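Local coordinates for ESX secretion system protein EccC (Thermomonospora curvata, PDB 4NH0) that is the multi-domain ATPase of an ESX (type VII) secretion system, binding the substrate EsxB and perhaps serving as the translocase that exports it, at residues 333-338 and 413-418; 941-946 and 1096-1101; 1078-1083 and 1109-1114. All blocks are in the same frame, centred on the assembly; numbering follows the deposited sequence.

Interaction 1 of 3, residues 333-338 and 413-418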
ATOM      1  N   SER A 333     -31.208  -5.616  36.257  1.00 82.82           N
ATOM      2  CA  SER A 333     -30.853  -6.459  35.124  1.00 79.56           C
ATOM      3  C   SER A 333     -30.060  -5.650  34.106  1.00 86.19           C
ATOM      4  O   SER A 333     -30.183  -4.427  34.059  1.00 81.57           O
ATOM      5  CB  SER A 333     -32.110  -7.046  34.479  1.00 85.31           C
ATOM      6  OG  SER A 333     -32.889  -6.031  33.872  1.00109.09           O
ATOM      7  N   PRO A 334     -29.239  -6.328  33.285  1.00 80.98           N
ATOM      8  CA  PRO A 334     -28.521  -5.648  32.203  1.00 76.42           C
ATOM      9  C   PRO A 334     -29.485  -5.011  31.210  1.00 86.24           C
ATOM     10  O   PRO A 334     -29.101  -4.144  30.425  1.00 82.55           O
ATOM     11  CB  PRO A 334     -27.725  -6.777  31.543  1.00 73.49           C
ATOM     12  CG  PRO A 334     -27.600  -7.818  32.596  1.00 73.63           C
ATOM     13  CD  PRO A 334     -28.871  -7.750  33.379  1.00 71.32           C
ATOM     14  N   GLU A 335     -30.736  -5.451  31.261  1.00 81.90           N
ATOM     15  CA  GLU A 335     -31.794  -4.934  30.409  1.00 81.02           C
ATOM     16  C   GLU A 335     -32.097  -3.471  30.720  1.00 84.10           C
ATOM     17  O   GLU A 335     -32.529  -2.721  29.847  1.00 83.41           O
ATOM     18  CB  GLU A 335     -33.054  -5.786  30.579  1.00 90.34           C
ATOM     19  CG  GLU A 335     -34.081  -5.645  29.473  1.00 99.49           C
ATOM     20  CD  GLU A 335     -35.155  -6.714  29.547  1.00115.22           C
ATOM     21  OE1 GLU A 335     -36.341  -6.360  29.713  1.00125.61           O
ATOM     22  OE2 GLU A 335     -34.812  -7.910  29.444  1.00100.33           O
ATOM     23  N   VAL A 336     -31.863  -3.068  31.965  1.00 82.00           N
ATOM     24  CA  VAL A 336     -32.198  -1.717  32.403  1.00 72.32           C
ATOM     25  C   VAL A 336     -30.991  -0.925  32.900  1.00 74.75           C
ATOM     26  O   VAL A 336     -31.122   0.244  33.260  1.00 70.17           O
ATOM     27  CB  VAL A 336     -33.251  -1.740  33.525  1.00 67.14           C
ATOM     28  CG1 VAL A 336     -34.548  -2.349  33.023  1.00 81.76           C
ATOM     29  CG2 VAL A 336     -32.726  -2.505  34.728  1.00 74.25           C
ATOM     30  N   LEU A 337     -29.819  -1.550  32.910  1.00 77.57           N
ATOM     31  CA  LEU A 337     -28.620  -0.877  33.400  1.00 72.20           C
ATOM     32  C   LEU A 337     -27.334  -1.411  32.776  1.00 74.12           C
ATOM     33  O   LEU A 337     -27.057  -2.608  32.829  1.00 63.54           O
ATOM     34  CB  LEU A 337     -28.538  -0.995  34.922  1.00 59.35           C
ATOM     35  CG  LEU A 337     -27.338  -0.322  35.587  1.00 50.38           C
ATOM     36  CD1 LEU A 337     -27.310   1.158  35.257  1.00 57.16           C
ATOM     37  CD2 LEU A 337     -27.372  -0.538  37.088  1.00 53.83           C
ATOM     38  N   ASN A 338     -26.550  -0.510  32.190  1.00 62.71           N
ATOM     39  CA  ASN A 338     -25.246  -0.862  31.639  1.00 64.51           C
ATOM     40  C   ASN A 338     -24.140   0.024  32.201  1.00 67.23           C
ATOM     41  O   ASN A 338     -24.372   1.189  32.523  1.00 70.36           O
ATOM     42  CB  ASN A 338     -25.263  -0.770  30.112  1.00 65.55           C
ATOM     43  CG  ASN A 338     -26.000  -1.927  29.467  1.00 78.74           C
ATOM     44  OD1 ASN A 338     -26.297  -2.928  30.117  1.00 77.56           O
ATOM     45  ND2 ASN A 338     -26.290  -1.798  28.178  1.00 64.31           N
ATOM     46  N   LEU A 413     -41.102  -1.711  22.104  1.00114.61           N
ATOM     47  CA  LEU A 413     -39.847  -0.996  21.910  1.00105.97           C
ATOM     48  C   LEU A 413     -38.677  -1.797  22.465  1.00112.93           C
ATOM     49  O   LEU A 413     -38.846  -2.575  23.404  1.00111.43           O
ATOM     50  CB  LEU A 413     -39.907   0.384  22.572  1.00103.51           C
ATOM     51  CG  LEU A 413     -40.639   1.474  21.789  1.00101.03           C
ATOM     52  CD1 LEU A 413     -40.667   2.780  22.567  1.00101.67           C
ATOM     53  CD2 LEU A 413     -39.993   1.673  20.427  1.00102.23           C
ATOM     54  N   PRO A 414     -37.484  -1.618  21.879  1.00112.85           N
ATOM     55  CA  PRO A 414     -36.312  -2.287  22.444  1.00102.67           C
ATOM     56  C   PRO A 414     -35.964  -1.688  23.796  1.00104.32           C
ATOM     57  O   PRO A 414     -36.157  -0.487  23.990  1.00103.90           O
ATOM     58  CB  PRO A 414     -35.217  -2.006  21.413  1.00105.00           C
ATOM     59  CG  PRO A 414     -35.632  -0.727  20.778  1.00100.97           C
ATOM     60  CD  PRO A 414     -37.135  -0.774  20.724  1.00104.54           C
ATOM     61  N   PRO A 415     -35.484  -2.514  24.733  1.00103.71           N
ATOM     62  CA  PRO A 415     -35.046  -1.970  26.018  1.00 97.37           C
ATOM     63  C   PRO A 415     -33.857  -1.034  25.842  1.00 92.50           C
ATOM     64  O   PRO A 415     -32.889  -1.399  25.178  1.00 98.59           O
ATOM     65  CB  PRO A 415     -34.647  -3.216  26.815  1.00 95.93           C
ATOM     66  CG  PRO A 415     -35.368  -4.344  26.153  1.00102.56           C
ATOM     67  CD  PRO A 415     -35.421  -3.984  24.701  1.00102.97           C
ATOM     68  N   MET A 416     -33.942   0.164  26.408  1.00 89.01           N
ATOM     69  CA  MET A 416     -32.800   1.066  26.426  1.00 83.26           C
ATOM     70  C   MET A 416     -32.415   1.362  27.867  1.00 88.45           C
ATOM     71  O   MET A 416     -33.062   2.165  28.537  1.00 94.37           O
ATOM     72  CB  MET A 416     -33.098   2.361  25.673  1.00 84.08           C
ATOM     73  CG  MET A 416     -31.881   3.258  25.517  1.00 87.14           C
ATOM     74  SD  MET A 416     -32.222   4.771  24.604  1.00119.03           S
ATOM     75  CE  MET A 416     -33.529   5.475  25.602  1.00106.46           C
ATOM     76  N   PRO A 417     -31.355   0.702  28.346  1.00 82.36           N
ATOM     77  CA  PRO A 417     -30.888   0.789  29.731  1.00 77.49           C
ATOM     78  C   PRO A 417     -30.235   2.126  30.042  1.00 72.68           C
ATOM     79  O   PRO A 417     -29.669   2.748  29.147  1.00 73.36           O
ATOM     80  CB  PRO A 417     -29.866  -0.342  29.817  1.00 75.02           C
ATOM     81  CG  PRO A 417     -29.324  -0.441  28.443  1.00 76.20           C
ATOM     82  CD  PRO A 417     -30.484  -0.163  27.531  1.00 81.45           C
ATOM     83  N   THR A 418     -30.317   2.566  31.293  1.00 72.19           N
ATOM     84  CA  THR A 418     -29.588   3.751  31.716  1.00 74.85           C
ATOM     85  C   THR A 418     -28.102   3.432  31.726  1.00 65.49           C
ATOM     86  O   THR A 418     -27.709   2.301  32.010  1.00 62.86           O
ATOM     87  CB  THR A 418     -30.023   4.239  33.107  1.00 68.15           C
ATOM     88  OG1 THR A 418     -29.872   3.177  34.056  1.00 83.10           O
ATOM     89  CG2 THR A 418     -31.472   4.688  33.088  1.00 76.59           C
TER

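Interaction 2 of 3, residues 941-946 and 1096-1101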
ATOM      1  N   ASP A 941      21.851   6.060 -46.322  1.00 71.35           N
ATOM      2  CA  ASP A 941      23.171   6.284 -45.748  1.00 67.27           C
ATOM      3  C   ASP A 941      24.132   5.193 -46.210  1.00 69.43           C
ATOM      4  O   ASP A 941      23.923   4.015 -45.929  1.00 64.03           O
ATOM      5  CB  ASP A 941      23.097   6.329 -44.223  1.00 78.93           C
ATOM      6  CG  ASP A 941      22.301   7.514 -43.713  1.00 81.60           C
ATOM      7  OD1 ASP A 941      22.243   8.540 -44.420  1.00 79.69           O
ATOM      8  OD2 ASP A 941      21.734   7.421 -42.605  1.00 91.34           O
ATOM      9  N   PRO A 942      25.196   5.591 -46.922  1.00 67.42           N
ATOM     10  CA  PRO A 942      26.100   4.676 -47.627  1.00 65.32           C
ATOM     11  C   PRO A 942      27.016   3.832 -46.738  1.00 60.53           C
ATOM     12  O   PRO A 942      27.439   2.763 -47.173  1.00 56.09           O
ATOM     13  CB  PRO A 942      26.937   5.622 -48.491  1.00 60.73           C
ATOM     14  CG  PRO A 942      26.926   6.905 -47.755  1.00 55.53           C
ATOM     15  CD  PRO A 942      25.573   7.000 -47.124  1.00 68.09           C
ATOM     16  N   HIS A 943      27.317   4.288 -45.527  1.00 61.39           N
ATOM     17  CA  HIS A 943      28.320   3.611 -44.707  1.00 58.92           C
ATOM     18  C   HIS A 943      27.758   3.010 -43.421  1.00 56.47           C
ATOM     19  O   HIS A 943      26.642   3.322 -43.010  1.00 59.82           O
ATOM     20  CB  HIS A 943      29.452   4.579 -44.362  1.00 61.12           C
ATOM     21  CG  HIS A 943      30.013   5.299 -45.548  1.00 66.75           C
ATOM     22  ND1 HIS A 943      30.827   4.684 -46.475  1.00 56.94           N
ATOM     23  CD2 HIS A 943      29.877   6.581 -45.959  1.00 71.25           C
ATOM     24  CE1 HIS A 943      31.168   5.557 -47.406  1.00 71.18           C
ATOM     25  NE2 HIS A 943      30.604   6.716 -47.116  1.00 69.65           N
ATOM     26  N   PHE A 944      28.549   2.144 -42.795  1.00 44.41           N
ATOM     27  CA  PHE A 944      28.197   1.552 -41.508  1.00 52.95           C
ATOM     28  C   PHE A 944      29.456   1.198 -40.721  1.00 56.36           C
ATOM     29  O   PHE A 944      30.454   0.770 -41.295  1.00 54.06           O
ATOM     30  CB  PHE A 944      27.327   0.309 -41.699  1.00 52.16           C
ATOM     31  CG  PHE A 944      26.974  -0.385 -40.414  1.00 53.75           C
ATOM     32  CD1 PHE A 944      25.996   0.127 -39.581  1.00 58.94           C
ATOM     33  CD2 PHE A 944      27.622  -1.549 -40.039  1.00 37.60           C
ATOM     34  CE1 PHE A 944      25.671  -0.505 -38.400  1.00 52.89           C
ATOM     35  CE2 PHE A 944      27.301  -2.185 -38.859  1.00 45.61           C
ATOM     36  CZ  PHE A 944      26.324  -1.663 -38.039  1.00 56.09           C
ATOM     37  N   LEU A 945      29.396   1.371 -39.404  1.00 55.30           N
ATOM     38  CA  LEU A 945      30.557   1.164 -38.545  1.00 48.59           C
ATOM     39  C   LEU A 945      30.168   0.497 -37.229  1.00 54.16           C
ATOM     40  O   LEU A 945      29.162   0.854 -36.622  1.00 61.42           O
ATOM     41  CB  LEU A 945      31.247   2.504 -38.277  1.00 59.58           C
ATOM     42  CG  LEU A 945      32.486   2.522 -37.383  1.00 54.61           C
ATOM     43  CD1 LEU A 945      33.570   1.624 -37.947  1.00 65.40           C
ATOM     44  CD2 LEU A 945      32.995   3.944 -37.228  1.00 47.99           C
ATOM     45  N   VAL A 946      30.967  -0.468 -36.783  1.00 41.23           N
ATOM     46  CA  VAL A 946      30.653  -1.192 -35.554  1.00 49.32           C
ATOM     47  C   VAL A 946      31.884  -1.440 -34.676  1.00 60.61           C
ATOM     48  O   VAL A 946      32.906  -1.939 -35.143  1.00 62.86           O
ATOM     49  CB  VAL A 946      29.966  -2.544 -35.870  1.00 44.48           C
ATOM     50  CG1 VAL A 946      30.727  -3.303 -36.943  1.00 55.68           C
ATOM     51  CG2 VAL A 946      29.818  -3.385 -34.612  1.00 45.86           C
ATOM     52  N   LYS A1096      32.165   9.008 -39.151  1.00 54.45           N
ATOM     53  CA  LYS A1096      31.372   9.487 -38.028  1.00 69.08           C
ATOM     54  C   LYS A1096      30.838  10.890 -38.293  1.00 66.84           C
ATOM     55  O   LYS A1096      29.734  11.234 -37.874  1.00 76.09           O
ATOM     56  CB  LYS A1096      32.199   9.477 -36.741  1.00 62.61           C
ATOM     57  CG  LYS A1096      31.457  10.026 -35.533  1.00 49.05           C
ATOM     58  CD  LYS A1096      32.227   9.817 -34.244  1.00 43.62           C
ATOM     59  CE  LYS A1096      31.463  10.390 -33.061  1.00 64.49           C
ATOM     60  NZ  LYS A1096      32.164  10.153 -31.772  1.00 59.57           N
ATOM     61  N   GLU A1097      31.625  11.694 -38.999  1.00 66.20           N
ATOM     62  CA  GLU A1097      31.258  13.080 -39.259  1.00 77.96           C
ATOM     63  C   GLU A1097      30.036  13.176 -40.164  1.00 67.69           C
ATOM     64  O   GLU A1097      29.193  14.053 -39.985  1.00 61.23           O
ATOM     65  CB  GLU A1097      32.431  13.837 -39.886  1.00 92.36           C
ATOM     66  CG  GLU A1097      32.222  15.341 -39.967  1.00 92.31           C
ATOM     67  CD  GLU A1097      33.390  16.059 -40.609  1.00106.37           C
ATOM     68  OE1 GLU A1097      34.378  15.386 -40.973  1.00107.30           O
ATOM     69  OE2 GLU A1097      33.323  17.298 -40.748  1.00111.55           O
ATOM     70  N   MET A1098      29.938  12.269 -41.130  1.00 67.20           N
ATOM     71  CA  MET A1098      28.822  12.286 -42.069  1.00 68.84           C
ATOM     72  C   MET A1098      27.627  11.502 -41.534  1.00 66.13           C
ATOM     73  O   MET A1098      26.741  11.112 -42.293  1.00 80.30           O
ATOM     74  CB  MET A1098      29.257  11.739 -43.431  1.00 66.13           C
ATOM     75  CG  MET A1098      29.776  10.320 -43.421  1.00 58.03           C
ATOM     76  SD  MET A1098      30.584   9.920 -44.980  1.00 68.07           S
ATOM     77  CE  MET A1098      29.349  10.477 -46.152  1.00 63.51           C
ATOM     78  N   ALA A1099      27.623  11.279 -40.223  1.00 63.25           N
ATOM     79  CA  ALA A1099      26.491  10.691 -39.509  1.00 50.22           C
ATOM     80  C   ALA A1099      26.071   9.332 -40.057  1.00 56.06           C
ATOM     81  O   ALA A1099      24.886   9.083 -40.271  1.00 66.55           O
ATOM     82  CB  ALA A1099      25.309  11.648 -39.531  1.00 65.25           C
ATOM     83  N   SER A1100      27.042   8.455 -40.280  1.00 51.82           N
ATOM     84  CA  SER A1100      26.750   7.103 -40.729  1.00 50.65           C
ATOM     85  C   SER A1100      26.157   6.285 -39.591  1.00 42.45           C
ATOM     86  O   SER A1100      26.493   6.507 -38.430  1.00 43.65           O
ATOM     87  CB  SER A1100      28.013   6.428 -41.263  1.00 51.46           C
ATOM     88  OG  SER A1100      28.456   7.051 -42.453  1.00 74.76           O
ATOM     89  N   PRO A1101      25.256   5.346 -39.921  1.00 49.50           N
ATOM     90  CA  PRO A1101      24.692   4.437 -38.921  1.00 39.88           C
ATOM     91  C   PRO A1101      25.786   3.614 -38.260  1.00 47.82           C
ATOM     92  O   PRO A1101      26.723   3.194 -38.934  1.00 52.41           O
ATOM     93  CB  PRO A1101      23.755   3.549 -39.740  1.00 43.84           C
ATOM     94  CG  PRO A1101      23.417   4.362 -40.937  1.00 65.61           C
ATOM     95  CD  PRO A1101      24.654   5.139 -41.248  1.00 58.28           C
TER

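Interaction 3 of 3, residues 1078-1083 and 1109-1114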
ATOM      1  N   ARG A1078      35.720  -2.808 -35.953  1.00 70.79           N
ATOM      2  CA  ARG A1078      36.962  -2.564 -35.233  1.00 70.34           C
ATOM      3  C   ARG A1078      36.873  -3.047 -33.792  1.00 71.70           C
ATOM      4  O   ARG A1078      35.811  -2.985 -33.173  1.00 69.42           O
ATOM      5  CB  ARG A1078      37.317  -1.076 -35.263  1.00 70.14           C
ATOM      6  CG  ARG A1078      38.714  -0.771 -34.750  1.00 74.27           C
ATOM      7  CD  ARG A1078      38.952   0.717 -34.589  1.00 67.55           C
ATOM      8  NE  ARG A1078      40.301   0.985 -34.100  1.00 76.53           N
ATOM      9  CZ  ARG A1078      40.722   0.680 -32.877  1.00 75.02           C
ATOM     10  NH1 ARG A1078      39.901   0.096 -32.017  1.00 80.68           N
ATOM     11  NH2 ARG A1078      41.966   0.958 -32.513  1.00 77.00           N
ATOM     12  N   SER A1079      37.994  -3.527 -33.260  1.00 73.74           N
ATOM     13  CA  SER A1079      38.056  -3.965 -31.873  1.00 73.30           C
ATOM     14  C   SER A1079      37.837  -2.797 -30.922  1.00 76.45           C
ATOM     15  O   SER A1079      37.796  -1.640 -31.339  1.00 67.66           O
ATOM     16  CB  SER A1079      39.397  -4.636 -31.575  1.00 85.70           C
ATOM     17  OG  SER A1079      39.460  -5.067 -30.227  1.00 95.75           O
ATOM     18  N   MET A1080      37.707  -3.106 -29.638  1.00 76.81           N
ATOM     19  CA  MET A1080      37.392  -2.093 -28.641  1.00 72.41           C
ATOM     20  C   MET A1080      38.630  -1.330 -28.180  1.00 87.94           C
ATOM     21  O   MET A1080      38.557  -0.140 -27.875  1.00 87.48           O
ATOM     22  CB  MET A1080      36.703  -2.737 -27.441  1.00 85.72           C
ATOM     23  CG  MET A1080      36.069  -1.739 -26.507  1.00 97.86           C
ATOM     24  SD  MET A1080      34.918  -0.676 -27.390  1.00 74.12           S
ATOM     25  CE  MET A1080      34.761   0.657 -26.215  1.00 87.04           C
ATOM     26  N   GLY A1081      39.763  -2.021 -28.133  1.00 94.80           N
ATOM     27  CA  GLY A1081      40.999  -1.442 -27.634  1.00 86.04           C
ATOM     28  C   GLY A1081      41.487  -0.235 -28.409  1.00 67.63           C
ATOM     29  O   GLY A1081      41.757  -0.318 -29.606  1.00 73.18           O
ATOM     30  N   GLY A1082      41.598   0.895 -27.718  1.00 79.48           N
ATOM     31  CA  GLY A1082      42.106   2.115 -28.318  1.00 94.58           C
ATOM     32  C   GLY A1082      41.198   2.686 -29.388  1.00 81.25           C
ATOM     33  O   GLY A1082      41.634   3.476 -30.225  1.00 89.27           O
ATOM     34  N   ALA A1083      39.932   2.286 -29.363  1.00 73.46           N
ATOM     35  CA  ALA A1083      38.961   2.761 -30.339  1.00 73.51           C
ATOM     36  C   ALA A1083      38.700   4.252 -30.172  1.00 81.26           C
ATOM     37  O   ALA A1083      38.547   4.973 -31.156  1.00 78.61           O
ATOM     38  CB  ALA A1083      37.664   1.981 -30.218  1.00 74.30           C
ATOM     39  N   LYS A1109      34.353   1.676 -20.507  1.00 79.56           N
ATOM     40  CA  LYS A1109      34.073   3.106 -20.480  1.00 83.92           C
ATOM     41  C   LYS A1109      35.356   3.917 -20.592  1.00 86.11           C
ATOM     42  O   LYS A1109      35.320   5.138 -20.751  1.00 84.09           O
ATOM     43  CB  LYS A1109      33.312   3.496 -19.199  1.00 84.73           C
ATOM     44  CG  LYS A1109      32.171   2.554 -18.759  1.00104.92           C
ATOM     45  CD  LYS A1109      32.643   1.211 -18.193  1.00109.05           C
ATOM     46  CE  LYS A1109      31.521   0.434 -17.530  1.00104.32           C
ATOM     47  NZ  LYS A1109      31.893  -1.005 -17.395  1.00 98.75           N
ATOM     48  N   ASP A1110      36.488   3.223 -20.514  1.00 97.27           N
ATOM     49  CA  ASP A1110      37.795   3.854 -20.630  1.00 92.17           C
ATOM     50  C   ASP A1110      37.974   4.511 -21.994  1.00 80.16           C
ATOM     51  O   ASP A1110      38.733   5.469 -22.139  1.00 87.26           O
ATOM     52  CB  ASP A1110      38.906   2.828 -20.399  1.00 97.63           C
ATOM     53  CG  ASP A1110      38.984   2.364 -18.958  1.00117.30           C
ATOM     54  OD1 ASP A1110      38.412   3.042 -18.078  1.00127.45           O
ATOM     55  OD2 ASP A1110      39.622   1.320 -18.705  1.00117.08           O
ATOM     56  N   GLU A1111      37.273   3.987 -22.992  1.00 81.84           N
ATOM     57  CA  GLU A1111      37.383   4.490 -24.354  1.00 74.02           C
ATOM     58  C   GLU A1111      36.467   5.685 -24.585  1.00 76.29           C
ATOM     59  O   GLU A1111      36.518   6.320 -25.637  1.00 68.94           O
ATOM     60  CB  GLU A1111      37.064   3.380 -25.355  1.00 69.85           C
ATOM     61  CG  GLU A1111      37.942   2.148 -25.217  1.00 82.32           C
ATOM     62  CD  GLU A1111      39.336   2.357 -25.770  1.00 85.13           C
ATOM     63  OE1 GLU A1111      39.540   3.334 -26.520  1.00 81.19           O
ATOM     64  OE2 GLU A1111      40.230   1.543 -25.456  1.00 87.77           O
ATOM     65  N   GLY A1112      35.627   5.986 -23.600  1.00 82.56           N
ATOM     66  CA  GLY A1112      34.720   7.117 -23.689  1.00 81.34           C
ATOM     67  C   GLY A1112      33.648   6.933 -24.745  1.00 76.88           C
ATOM     68  O   GLY A1112      33.506   5.852 -25.312  1.00 80.39           O
ATOM     69  N   ILE A1113      32.893   7.995 -25.010  1.00 66.32           N
ATOM     70  CA  ILE A1113      31.832   7.950 -26.008  1.00 64.89           C
ATOM     71  C   ILE A1113      32.394   7.727 -27.405  1.00 69.25           C
ATOM     72  O   ILE A1113      33.180   8.529 -27.906  1.00 58.93           O
ATOM     73  CB  ILE A1113      30.995   9.243 -26.008  1.00 58.88           C
ATOM     74  CG1 ILE A1113      30.125   9.313 -24.753  1.00 69.02           C
ATOM     75  CG2 ILE A1113      30.118   9.312 -27.245  1.00 61.80           C
ATOM     76  CD1 ILE A1113      29.200  10.510 -24.718  1.00 82.13           C
ATOM     77  N   LEU A1114      31.988   6.626 -28.028  1.00 67.74           N
ATOM     78  CA  LEU A1114      32.378   6.333 -29.398  1.00 59.56           C
ATOM     79  C   LEU A1114      31.319   6.849 -30.360  1.00 66.06           C
ATOM     80  O   LEU A1114      31.595   7.687 -31.215  1.00 61.83           O
ATOM     81  CB  LEU A1114      32.586   4.833 -29.592  1.00 51.44           C
ATOM     82  CG  LEU A1114      33.676   4.195 -28.733  1.00 47.74           C
ATOM     83  CD1 LEU A1114      33.821   2.724 -29.061  1.00 54.42           C
ATOM     84  CD2 LEU A1114      34.988   4.918 -28.937  1.00 60.19           C
TER

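Interaction 1 of 3, residues 333-338 and 413-418
Glu-335 meets Pro-415 through its aliphatic part: CG lies 3.6 Å from Pro-415 CB, with CG anti to the backbone N (chi1 -162°). Beyond CG the chain is extended, and OE1 makes a long, weak ion pair with Arg-407 of helix 400-410. The carbonyl of Val-336 accepts twice from Thr-418. Its O takes Thr-418 N at 3.1 Å, the donor standing well above the carbonyl plane, and Thr-418 OG1 more weakly. Here strands 337-343 and 418-424 begin to pair in parallel, Leu-337 opposite Thr-418, as neighbours in the parallel part of the mixed sheet of the first FtsK domain, a P-loop ATPase fold. The ring of Pro-417, which has no N-H to offer, packs on the backbone just before the bridge, its CB 3.3 Å from Leu-337 N. Leu-337 sends CD1 across Thr-418 obliquely, to 3.5 Å from Thr-418 OG1, on the sheet face that both side chains share. Asn-338 N closes the same bridge from its far side, donating to Thr-418 O at 3.0 Å, almost straight at the hydrogen (174°), while the side chains of Asn-338 and Pro-417 meet at a slant.

Interaction 2 of 3, residues 941-946 and 1096-1101
Pro-1101 O takes the N-H of Leu-945 at 3.3 Å, and the bond lies in the carbonyl plane. The same oxygen receives a CA-H...O contact from Phe-944, whose CA is 3.4 Å away, and sits 3.2 Å from Phe-944 CD1, approaching that ring obliquely. Phe-944 CG stands anti to the backbone N (chi1 178°), and ring atom CD1 also meets Pro-1101 CB in a looser apolar contact. The proline ring lies against the chain leading into the strand: Pro-1101 CD is 3.6 Å from Asp-941 CB, and the acidic side chain crosses the ring obliquely.

This is where strand 944-947 of the third FtsK domain, the strand that leads into the ATP-binding P-loop, gains its neighbour 1102-1104. The two run parallel, and Leu-945 bonds to both Pro-1101 and Leu-1103, as one residue of a parallel strand does with two on its neighbour. Strand 1072-1078 also pairs with 944-947, and Ile-961 of helix 954-968 packs on Phe-944.

In the loop that follows helix 1090-1097, Met-1098 and Ser-1100 meet His-943. Ser-1100 OG comes to the edge of the imidazole, near its plane, and lies 3.3 Å from His-943 CB. Met-1098 crosses the histidine side chain at about a right angle. Its SD is 4.4 Å from the centroid of the His-943 ring in an oblique sulfur-aromatic contact, while the bend at chi3 (-49°) turns CE into the plane of the ring at its edge. Both imidazole nitrogens have weak hydrogen bonds with backbone atoms, ND1 with Leu-1074 N and NE2 with Leu-1064 O.

Interaction 3 of 3, residues 1078-1083 and 1109-1114
Met-1080 overlaps two side chains of the 1109-1114 loop with its terminal methyl: CE lies 3.6 Å from Leu-1114 CD1 and 3.7 Å from Glu-1111 CG. It crosses the leucine obliquely but slides past the glutamate in the opposite direction. Leu-1114 completes the apolar patch with a looser contact of CD1 to Ala-1083 CB, and Phe-947, at the end of strand 944-947, touches both residues. Met-1080 to Ala-1083 form a type II beta turn, with Gly-1082 at positive phi (67°) in its third position. The turn belongs to the loop that follows strand 1072-1078 in the third FtsK domain, and the Met-1080 side chain lies about 7 Å from that of the ATP-binding Lys-954. Glu-1111, bent at chi2 (-75°), folds its carboxylate over the turn, where Gly-1082 N donates to OE2 at 2.7 Å from above the carboxylate plane. OE1 accepts instead from Gly-1084 N just beyond, which ties both carboxylate oxygens to the 1082-1084 backbone. Within its own segment Arg-1078 bonds the turn: NH1 and NH2 both reach Gly-1081 O end-on, at 3.1 and 3.2 Å, and that oxygen lies in the guanidinium plane.

How the interactions relate
Interactions 2 and 3 form one continuous region of the third FtsK domain, their centres about 17 Å apart and their segments alternating along the chain. Two links join them directly, both probable hydrogen bonds: Lys-1096 NZ reaches Leu-1114 O at 2.6 Å, and Arg-1078 N reaches Val-946 O at 3.1 Å. Both contacts lie close to the third nucleotide site: the side chains of Phe-944 and Met-1080 are about 12 and 10 Å from a bound ATP. Interaction 1 is a strand pairing in the first FtsK domain, away from the annotated sites and on the opposite side of the chain's centre, its centre about 93 Å from that of interaction 2.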